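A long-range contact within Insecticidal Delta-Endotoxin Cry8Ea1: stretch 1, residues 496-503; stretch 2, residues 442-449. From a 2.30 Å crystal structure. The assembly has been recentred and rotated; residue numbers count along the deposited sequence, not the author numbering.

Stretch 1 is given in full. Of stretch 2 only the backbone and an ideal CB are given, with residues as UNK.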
ATOM      1  N   SER A 496      18.296  27.108  -1.088  1.00 32.74           N
ATOM      2  CA  SER A 496      17.794  28.431  -0.780  1.00 31.98           C
ATOM      3  C   SER A 496      16.264  28.450  -0.927  1.00 31.24           C
ATOM      4  O   SER A 496      15.623  29.432  -0.585  1.00 30.23           O
ATOM      5  CB  SER A 496      18.448  29.467  -1.714  1.00 31.90           C
ATOM      6  OG  SER A 496      18.181  29.163  -3.075  1.00 32.84           O
ATOM      7  N   GLN A 497      15.709  27.349  -1.444  1.00 30.43           N
ATOM      8  CA  GLN A 497      14.275  27.163  -1.602  1.00 29.37           C
ATOM      9  C   GLN A 497      13.583  27.177  -0.236  1.00 29.61           C
ATOM     10  O   GLN A 497      13.960  26.425   0.681  1.00 28.81           O
ATOM     11  CB  GLN A 497      14.021  25.827  -2.298  1.00 29.23           C
ATOM     12  CG  GLN A 497      12.578  25.405  -2.374  1.00 28.12           C
ATOM     13  CD  GLN A 497      11.830  26.261  -3.315  1.00 28.98           C
ATOM     14  OE1 GLN A 497      12.315  26.539  -4.398  1.00 29.89           O
ATOM     15  NE2 GLN A 497      10.640  26.719  -2.914  1.00 29.09           N
ATOM     16  N   LYS A 498      12.580  28.048  -0.101  1.00 29.76           N
ATOM     17  CA  LYS A 498      11.697  28.039   1.081  1.00 29.75           C
ATOM     18  C   LYS A 498      10.638  26.926   1.028  1.00 28.35           C
ATOM     19  O   LYS A 498      10.123  26.574  -0.037  1.00 27.45           O
ATOM     20  CB  LYS A 498      10.967  29.381   1.229  1.00 30.61           C
ATOM     21  CG  LYS A 498      11.854  30.587   1.260  1.00 33.44           C
ATOM     22  CD  LYS A 498      12.703  30.586   2.498  1.00 38.76           C
ATOM     23  CE  LYS A 498      12.872  32.016   3.017  1.00 43.49           C
ATOM     24  NZ  LYS A 498      12.627  33.022   1.910  1.00 42.78           N
ATOM     25  N   TYR A 499      10.308  26.420   2.202  1.00 27.56           N
ATOM     26  CA  TYR A 499       9.285  25.427   2.371  1.00 27.14           C
ATOM     27  C   TYR A 499       8.428  25.853   3.553  1.00 27.26           C
ATOM     28  O   TYR A 499       8.917  26.457   4.510  1.00 27.61           O
ATOM     29  CB  TYR A 499       9.902  24.052   2.700  1.00 26.67           C
ATOM     30  CG  TYR A 499      10.699  23.419   1.578  1.00 26.38           C
ATOM     31  CD1 TYR A 499      12.088  23.583   1.512  1.00 24.79           C
ATOM     32  CD2 TYR A 499      10.063  22.674   0.573  1.00 24.85           C
ATOM     33  CE1 TYR A 499      12.837  23.031   0.469  1.00 24.79           C
ATOM     34  CE2 TYR A 499      10.792  22.115  -0.475  1.00 27.77           C
ATOM     35  CZ  TYR A 499      12.188  22.295  -0.518  1.00 26.89           C
ATOM     36  OH  TYR A 499      12.919  21.729  -1.536  1.00 25.69           O
ATOM     37  N   ARG A 500       7.148  25.527   3.486  1.00 26.69           N
ATOM     38  CA  ARG A 500       6.336  25.486   4.681  1.00 26.22           C
ATOM     39  C   ARG A 500       5.865  24.052   4.812  1.00 26.44           C
ATOM     40  O   ARG A 500       5.961  23.268   3.859  1.00 26.34           O
ATOM     41  CB  ARG A 500       5.168  26.463   4.619  1.00 25.45           C
ATOM     42  CG  ARG A 500       4.106  26.089   3.639  1.00 23.95           C
ATOM     43  CD  ARG A 500       3.109  27.196   3.417  1.00 23.46           C
ATOM     44  NE  ARG A 500       1.887  26.740   2.762  1.00 22.17           N
ATOM     45  CZ  ARG A 500       0.998  25.911   3.315  1.00 26.42           C
ATOM     46  NH1 ARG A 500       1.184  25.408   4.544  1.00 26.94           N
ATOM     47  NH2 ARG A 500      -0.094  25.574   2.640  1.00 23.81           N
ATOM     48  N   VAL A 501       5.340  23.749   5.990  1.00 26.42           N
ATOM     49  CA  VAL A 501       5.031  22.419   6.449  1.00 27.17           C
ATOM     50  C   VAL A 501       3.578  22.365   6.903  1.00 27.31           C
ATOM     51  O   VAL A 501       3.087  23.279   7.561  1.00 27.89           O
ATOM     52  CB  VAL A 501       5.934  22.067   7.694  1.00 27.66           C
ATOM     53  CG1 VAL A 501       5.372  20.924   8.507  1.00 29.14           C
ATOM     54  CG2 VAL A 501       7.345  21.729   7.254  1.00 27.67           C
ATOM     55  N   ARG A 502       2.894  21.266   6.579  1.00 26.80           N
ATOM     56  CA  ARG A 502       1.657  20.933   7.253  1.00 26.00           C
ATOM     57  C   ARG A 502       1.703  19.473   7.648  1.00 25.60           C
ATOM     58  O   ARG A 502       2.324  18.657   6.970  1.00 26.02           O
ATOM     59  CB  ARG A 502       0.420  21.275   6.419  1.00 26.27           C
ATOM     60  CG  ARG A 502       0.473  20.800   4.990  1.00 26.11           C
ATOM     61  CD  ARG A 502      -0.878  20.942   4.356  1.00 26.06           C
ATOM     62  NE  ARG A 502      -0.886  20.128   3.173  1.00 28.12           N
ATOM     63  CZ  ARG A 502      -1.361  20.491   1.986  1.00 28.06           C
ATOM     64  NH1 ARG A 502      -1.947  21.664   1.841  1.00 27.05           N
ATOM     65  NH2 ARG A 502      -1.281  19.643   0.961  1.00 23.87           N
ATOM     66  N   ILE A 503       1.058  19.162   8.760  1.00 24.56           N
ATOM     67  CA  ILE A 503       1.162  17.861   9.367  1.00 24.02           C
ATOM     68  C   ILE A 503      -0.220  17.256   9.435  1.00 23.78           C
ATOM     69  O   ILE A 503      -1.127  17.873   9.951  1.00 24.24           O
ATOM     70  CB  ILE A 503       1.793  17.948  10.794  1.00 24.37           C
ATOM     71  CG1 ILE A 503       3.241  18.453  10.735  1.00 23.54           C
ATOM     72  CG2 ILE A 503       1.809  16.592  11.474  1.00 23.55           C
ATOM     73  CD1 ILE A 503       3.390  19.826  11.214  1.00 26.46           C
ATOM     74  N   UNK A 442      13.708  11.893   0.062  1.00 25.34           N
ATOM     75  CA  UNK A 442      14.039  12.995  -0.823  1.00 25.66           C
ATOM     76  C   UNK A 442      12.987  14.069  -0.690  1.00 25.74           C
ATOM     77  O   UNK A 442      11.805  13.766  -0.653  1.00 26.99           O
ATOM     78  CB  UNK A 442      14.156  12.525  -2.274  1.00 25.66           C
ATOM     79  N   UNK A 443      13.437  15.322  -0.630  1.00 26.17           N
ATOM     80  CA  UNK A 443      12.569  16.510  -0.627  1.00 25.68           C
ATOM     81  C   UNK A 443      12.775  17.221  -1.961  1.00 26.73           C
ATOM     82  O   UNK A 443      13.914  17.613  -2.299  1.00 26.63           O
ATOM     83  CB  UNK A 443      12.877  17.437   0.550  1.00 25.68           C
ATOM     84  N   UNK A 444      11.673  17.352  -2.705  1.00 26.95           N
ATOM     85  CA  UNK A 444      11.634  18.014  -4.012  1.00 28.99           C
ATOM     86  C   UNK A 444      11.375  19.517  -3.934  1.00 29.16           C
ATOM     87  O   UNK A 444      10.553  19.960  -3.134  1.00 30.41           O
ATOM     88  CB  UNK A 444      10.555  17.365  -4.880  1.00 28.99           C
ATOM     89  N   UNK A 445      12.062  20.285  -4.773  1.00 28.65           N
ATOM     90  CA  UNK A 445      11.905  21.738  -4.794  1.00 29.90           C
ATOM     91  C   UNK A 445      10.618  22.116  -5.479  1.00 29.46           C
ATOM     92  O   UNK A 445      10.116  23.206  -5.293  1.00 30.10           O
ATOM     93  CB  UNK A 445      13.090  22.408  -5.493  1.00 29.90           C
ATOM     94  N   UNK A 446      10.127  21.234  -6.334  1.00 29.58           N
ATOM     95  CA  UNK A 446       9.059  21.587  -7.239  1.00 29.77           C
ATOM     96  C   UNK A 446       7.793  20.731  -7.079  1.00 28.48           C
ATOM     97  O   UNK A 446       6.894  20.773  -7.904  1.00 28.49           O
ATOM     98  CB  UNK A 446       9.571  21.480  -8.677  1.00 29.77           C
ATOM     99  N   UNK A 447       7.727  19.978  -5.988  1.00 26.99           N
ATOM    100  CA  UNK A 447       6.599  19.109  -5.679  1.00 25.66           C
ATOM    101  C   UNK A 447       6.236  19.271  -4.187  1.00 24.55           C
ATOM    102  O   UNK A 447       7.051  19.746  -3.396  1.00 23.90           O
ATOM    103  CB  UNK A 447       6.930  17.653  -6.011  1.00 25.66           C
ATOM    104  N   UNK A 448       5.008  18.907  -3.839  1.00 22.88           N
ATOM    105  CA  UNK A 448       4.594  18.657  -2.472  1.00 22.03           C
ATOM    106  C   UNK A 448       5.167  17.284  -2.081  1.00 22.74           C
ATOM    107  O   UNK A 448       4.872  16.270  -2.737  1.00 22.65           O
ATOM    108  CB  UNK A 448       3.072  18.705  -2.327  1.00 22.03           C
ATOM    109  N   UNK A 449       6.033  17.247  -1.065  1.00 22.41           N
ATOM    110  CA  UNK A 449       6.614  15.976  -0.616  1.00 23.01           C
ATOM    111  C   UNK A 449       5.841  15.444   0.577  1.00 23.17           C
ATOM    112  O   UNK A 449       5.676  16.142   1.567  1.00 23.72           O
ATOM    113  CB  UNK A 449       8.092  16.146  -0.257  1.00 23.01           C
TER

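Position 442 has extended backbone angles (phi -72°, psi 137°). Its ideal CB has nothing of stretch 1 within 5.5 Å, so stretch 1 sets no preference. The residue is Thr442.

Position 443 is also extended, and its CA-to-CB bond points toward stretch 1. The ideal CB lies 4.8 Å from OH of Tyr499, with the aromatic ring beyond it. That gap suits a small or medium apolar side chain such as Ala, Val, Ile or Leu; Thr would also be plausible. The residue is Val443. CG1 of Val443 comes within 3.8 Å of CE2 of Tyr499. This is the apolar side-chain contact between the stretches.

At position 444 the CA-to-CB bond points away, so many side chains would do. The backbone matters more here: O of 444 lies 3.4 Å from OH of Tyr499, at the ring edge and near its plane. The residue is Tyr444. N of Tyr444 donates to OG1 of the residue at 449 (3.3 Å), a bond from the start of the loop to the strand that follows it.

Position 445 leaves the extended conformation (phi -76°, psi -24°). Its CA-to-CB bond points sideways. The ideal CB is 4.0 Å from OH of Tyr499 and 4.3 Å from OE1 of Gln497. The close approach favours a small side chain. The polar groups suit Ser, Thr or Asn; Ala would fit but add no polar partner. The residue is Ser445, which has the largest area covered by stretch 1 of any residue in its stretch. Its CA is 3.4 Å from OH of Tyr499, and its O is 4.0 Å from CD of Gln497. Its OG is 3.8 Å from OH of Tyr499, and a water links them: the water accepts from Tyr499 OH at 2.8 Å and donates a weak hydrogen bond to Ser445 OG at 3.4 Å.

Positions 446 and 447 both point away, into space that stretch 1 leaves free. Polar or charged residues would fit. They are Asp446 and Lys447.

Position 448 is extended and points sideways. Its ideal CB touches nothing of stretch 1, but a long side chain could approach the guanidinium of Arg502. Leu, Ile, Met, Gln or Glu could reach that way. The residue is Ile448. Its CD1 ends 4.5 Å from NH2 of Arg502.

Position 449 points sideways with no close neighbour in stretch 1, so the choice is wide. It is Thr449, whose OG1 accepts the bond from Tyr444 N.

Stretch 2, residues 442-449: TVYSDKIT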
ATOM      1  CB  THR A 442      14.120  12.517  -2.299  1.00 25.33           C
ATOM      2  OG1 THR A 442      15.155  11.540  -2.409  1.00 26.60           O
ATOM      3  CG2 THR A 442      14.434  13.661  -3.285  1.00 25.36           C
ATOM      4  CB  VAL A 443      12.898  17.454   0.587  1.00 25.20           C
ATOM      5  CG1 VAL A 443      11.968  18.672   0.650  1.00 22.93           C
ATOM      6  CG2 VAL A 443      12.791  16.683   1.885  1.00 24.30           C
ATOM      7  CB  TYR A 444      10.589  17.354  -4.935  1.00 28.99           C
ATOM      8  CG  TYR A 444      10.846  15.871  -5.078  1.00 30.89           C
ATOM      9  CD1 TYR A 444      10.251  14.961  -4.205  1.00 30.75           C
ATOM     10  CD2 TYR A 444      11.726  15.383  -6.054  1.00 30.19           C
ATOM     11  CE1 TYR A 444      10.512  13.594  -4.298  1.00 31.73           C
ATOM     12  CE2 TYR A 444      11.991  14.033  -6.155  1.00 31.88           C
ATOM     13  CZ  TYR A 444      11.379  13.141  -5.275  1.00 30.54           C
ATOM     14  OH  TYR A 444      11.634  11.798  -5.376  1.00 31.19           O
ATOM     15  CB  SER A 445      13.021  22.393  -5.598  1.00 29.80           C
ATOM     16  OG  SER A 445      14.273  21.973  -5.131  1.00 33.27           O
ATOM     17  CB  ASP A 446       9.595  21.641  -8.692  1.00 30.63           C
ATOM     18  CG  ASP A 446      10.050  20.271  -9.250  1.00 34.29           C
ATOM     19  OD1 ASP A 446      10.431  19.319  -8.501  1.00 36.80           O
ATOM     20  OD2 ASP A 446      10.024  20.152 -10.505  1.00 40.09           O
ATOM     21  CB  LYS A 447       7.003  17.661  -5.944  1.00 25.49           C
ATOM     22  CG  LYS A 447       7.214  17.372  -7.396  1.00 27.46           C
ATOM     23  CD  LYS A 447       8.044  16.114  -7.608  1.00 32.29           C
ATOM     24  CE  LYS A 447       8.668  16.098  -9.021  1.00 34.44           C
ATOM     25  NZ  LYS A 447       8.589  14.746  -9.658  1.00 37.39           N
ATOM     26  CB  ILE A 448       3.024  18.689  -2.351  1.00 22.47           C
ATOM     27  CG1 ILE A 448       2.496  20.089  -2.730  1.00 19.59           C
ATOM     28  CG2 ILE A 448       2.568  18.229  -0.949  1.00 21.13           C
ATOM     29  CD1 ILE A 448       0.989  20.270  -2.819  1.00 20.72           C
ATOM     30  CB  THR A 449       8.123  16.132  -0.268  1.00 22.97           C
ATOM     31  OG1 THR A 449       8.763  16.910  -1.302  1.00 25.14           O
ATOM     32  CG2 THR A 449       8.779  14.812  -0.221  1.00 23.08           C
TER
HETATM   33  O   HOH W   1      15.433  22.780  -2.020  1.00 34.23           O
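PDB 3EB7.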